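PDB 6OD8: putative aspartyl-tRNA synthetase from Leishmania major, which probably catalyses the ATP-dependent attachment of L-aspartate to tRNA(Asp), releasing AMP and diphosphate. Local coordinates for residues K347-V352 and Y356-L361. Residues are numbered along the deposited sequence; the frame is centred on the assembly and turned at random.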
loop_
_atom_site.group_PDB
_atom_site.type_symbol
_atom_site.label_atom_id
_atom_site.label_comp_id
_atom_site.label_asym_id
_atom_site.label_seq_id
_atom_site.Cartn_x
_atom_site.Cartn_y
_atom_site.Cartn_z
ATOM N N LYS A 347 6.495 8.697 -21.712
ATOM C CA LYS A 347 7.525 9.608 -21.217
ATOM C C LYS A 347 8.516 8.887 -20.305
ATOM O O LYS A 347 9.737 8.984 -20.483
ATOM C CB LYS A 347 6.890 10.767 -20.449
ATOM C CG LYS A 347 7.902 11.864 -20.102
ATOM C CD LYS A 347 7.220 13.073 -19.446
ATOM C CE LYS A 347 8.212 14.170 -19.120
ATOM N NZ LYS A 347 7.538 15.424 -18.659
ATOM N N GLU A 348 7.998 8.178 -19.307
ATOM C CA GLU A 348 8.863 7.499 -18.353
ATOM C C GLU A 348 9.636 6.364 -19.014
ATOM O O GLU A 348 10.832 6.172 -18.744
ATOM C CB GLU A 348 8.026 6.971 -17.184
ATOM C CG GLU A 348 7.564 8.044 -16.196
ATOM C CD GLU A 348 6.268 8.717 -16.618
ATOM O OE1 GLU A 348 5.761 8.438 -17.725
ATOM O OE2 GLU A 348 5.757 9.531 -15.834
ATOM N N LEU A 349 8.973 5.601 -19.886
ATOM C CA LEU A 349 9.663 4.498 -20.545
ATOM C C LEU A 349 10.818 5.008 -21.395
ATOM O O LEU A 349 11.896 4.397 -21.430
ATOM C CB LEU A 349 8.679 3.695 -21.402
ATOM C CG LEU A 349 7.524 3.021 -20.664
ATOM C CD1 LEU A 349 6.409 2.595 -21.634
ATOM C CD2 LEU A 349 8.024 1.820 -19.838
ATOM N N LYS A 350 10.610 6.116 -22.110
ATOM C CA LYS A 350 11.693 6.645 -22.930
ATOM C C LYS A 350 12.822 7.196 -22.069
ATOM O O LYS A 350 13.997 7.111 -22.458
ATOM C CB LYS A 350 11.170 7.731 -23.884
ATOM N N ASN A 351 12.488 7.756 -20.900
ATOM C CA ASN A 351 13.511 8.318 -20.024
ATOM C C ASN A 351 14.346 7.231 -19.350
ATOM O O ASN A 351 15.531 7.456 -19.072
ATOM C CB ASN A 351 12.868 9.244 -18.990
ATOM C CG ASN A 351 12.607 10.641 -19.548
ATOM O OD1 ASN A 351 13.208 11.034 -20.543
ATOM N ND2 ASN A 351 11.723 11.393 -18.905
ATOM N N VAL A 352 13.773 6.049 -19.102
ATOM C CA VAL A 352 14.599 4.906 -18.702
ATOM C C VAL A 352 15.446 4.435 -19.878
ATOM O O VAL A 352 16.660 4.225 -19.761
ATOM C CB VAL A 352 13.722 3.757 -18.173
ATOM C CG1 VAL A 352 14.582 2.509 -17.888
ATOM C CG2 VAL A 352 12.933 4.181 -16.913
ATOM N N TYR A 356 19.271 3.213 -20.270
ATOM C CA TYR A 356 19.296 1.769 -20.046
ATOM C C TYR A 356 18.441 1.134 -21.131
ATOM O O TYR A 356 17.287 0.756 -20.882
ATOM C CB TYR A 356 18.759 1.423 -18.653
ATOM C CG TYR A 356 19.586 1.967 -17.507
ATOM C CD1 TYR A 356 20.914 1.587 -17.340
ATOM C CD2 TYR A 356 19.030 2.843 -16.576
ATOM C CE1 TYR A 356 21.673 2.072 -16.286
ATOM C CE2 TYR A 356 19.777 3.335 -15.519
ATOM C CZ TYR A 356 21.098 2.951 -15.381
ATOM O OH TYR A 356 21.835 3.428 -14.318
ATOM N N PRO A 357 18.962 1.036 -22.354
ATOM C CA PRO A 357 18.133 0.604 -23.482
ATOM C C PRO A 357 17.542 -0.774 -23.252
ATOM O O PRO A 357 18.206 -1.682 -22.740
ATOM C CB PRO A 357 19.110 0.599 -24.662
ATOM C CG PRO A 357 20.178 1.557 -24.272
ATOM C CD PRO A 357 20.313 1.434 -22.782
ATOM N N PHE A 358 16.274 -0.913 -23.618
ATOM C CA PHE A 358 15.598 -2.196 -23.497
ATOM C C PHE A 358 14.595 -2.338 -24.626
ATOM O O PHE A 358 14.088 -1.341 -25.153
ATOM C CB PHE A 358 14.882 -2.343 -22.153
ATOM C CG PHE A 358 13.808 -1.302 -21.900
ATOM C CD1 PHE A 358 14.137 -0.065 -21.355
ATOM C CD2 PHE A 358 12.470 -1.583 -22.158
ATOM C CE1 PHE A 358 13.150 0.895 -21.073
ATOM C CE2 PHE A 358 11.481 -0.644 -21.891
ATOM C CZ PHE A 358 11.828 0.611 -21.352
ATOM N N GLU A 359 14.311 -3.595 -24.991
ATOM C CA GLU A 359 13.197 -3.868 -25.895
ATOM C C GLU A 359 11.918 -3.997 -25.077
ATOM O O GLU A 359 11.911 -4.722 -24.065
ATOM C CB GLU A 359 13.440 -5.146 -26.711
ATOM N N PRO A 360 10.842 -3.295 -25.456
ATOM C CA PRO A 360 9.585 -3.383 -24.695
ATOM C C PRO A 360 9.129 -4.825 -24.528
ATOM O O PRO A 360 9.243 -5.647 -25.444
ATOM C CB PRO A 360 8.593 -2.587 -25.552
ATOM C CG PRO A 360 9.438 -1.630 -26.312
ATOM C CD PRO A 360 10.759 -2.309 -26.549
ATOM N N LEU A 361 8.603 -5.118 -23.345
ATOM C CA LEU A 361 8.152 -6.464 -23.027
ATOM C C LEU A 361 7.009 -6.876 -23.941
ATOM O O LEU A 361 6.084 -6.096 -24.198
ATOM C CB LEU A 361 7.687 -6.530 -21.577
ATOM C CG LEU A 361 7.473 -7.925 -20.991
ATOM C CD1 LEU A 361 8.852 -8.484 -20.679
ATOM C CD2 LEU A 361 6.591 -7.857 -19.717
#
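A helix C-terminus and the turn that follows it join V352 to Y356 and F358 within the class II synthetase catalytic region. Helix 346-353 ends here, and residues 356-361 continue as an extended loop toward helix 367-373 that lays F358 back against the last helical turn. The turn is closed by one backbone hydrogen bond, Y356 N to V352 O at 2.8 Å, with an N-H...O angle of 155°; it spans four residues, as an alpha-helical bond does. The same carbonyl oxygen, V352 O, lies 3.7 Å from Y356 CB.

F358 makes the return contact. Its CB points at the helix, and CG sits between the backbone N and the carbonyl carbon (chi1 60°), which turns the ring toward L349 and V352. V352 CG1, anti to its own N (chi1 174°), meets F358 CE1 at 3.8 Å, the two side chains crossing at about a right angle. L349 CD2 stands 4.3 Å from F358 CZ, a looser apolar touch.

L538 of helix 530-538 packs on both L349 and F358, while A219 and I220 of helix 215-237 meet V352. E348 adds a salt bridge to R222 of that second helix. The F358 ring also has polar neighbours: Y356 O lies in its plane at the edge, and L349 O approaches obliquely, 3.7 Å from F358 CE1.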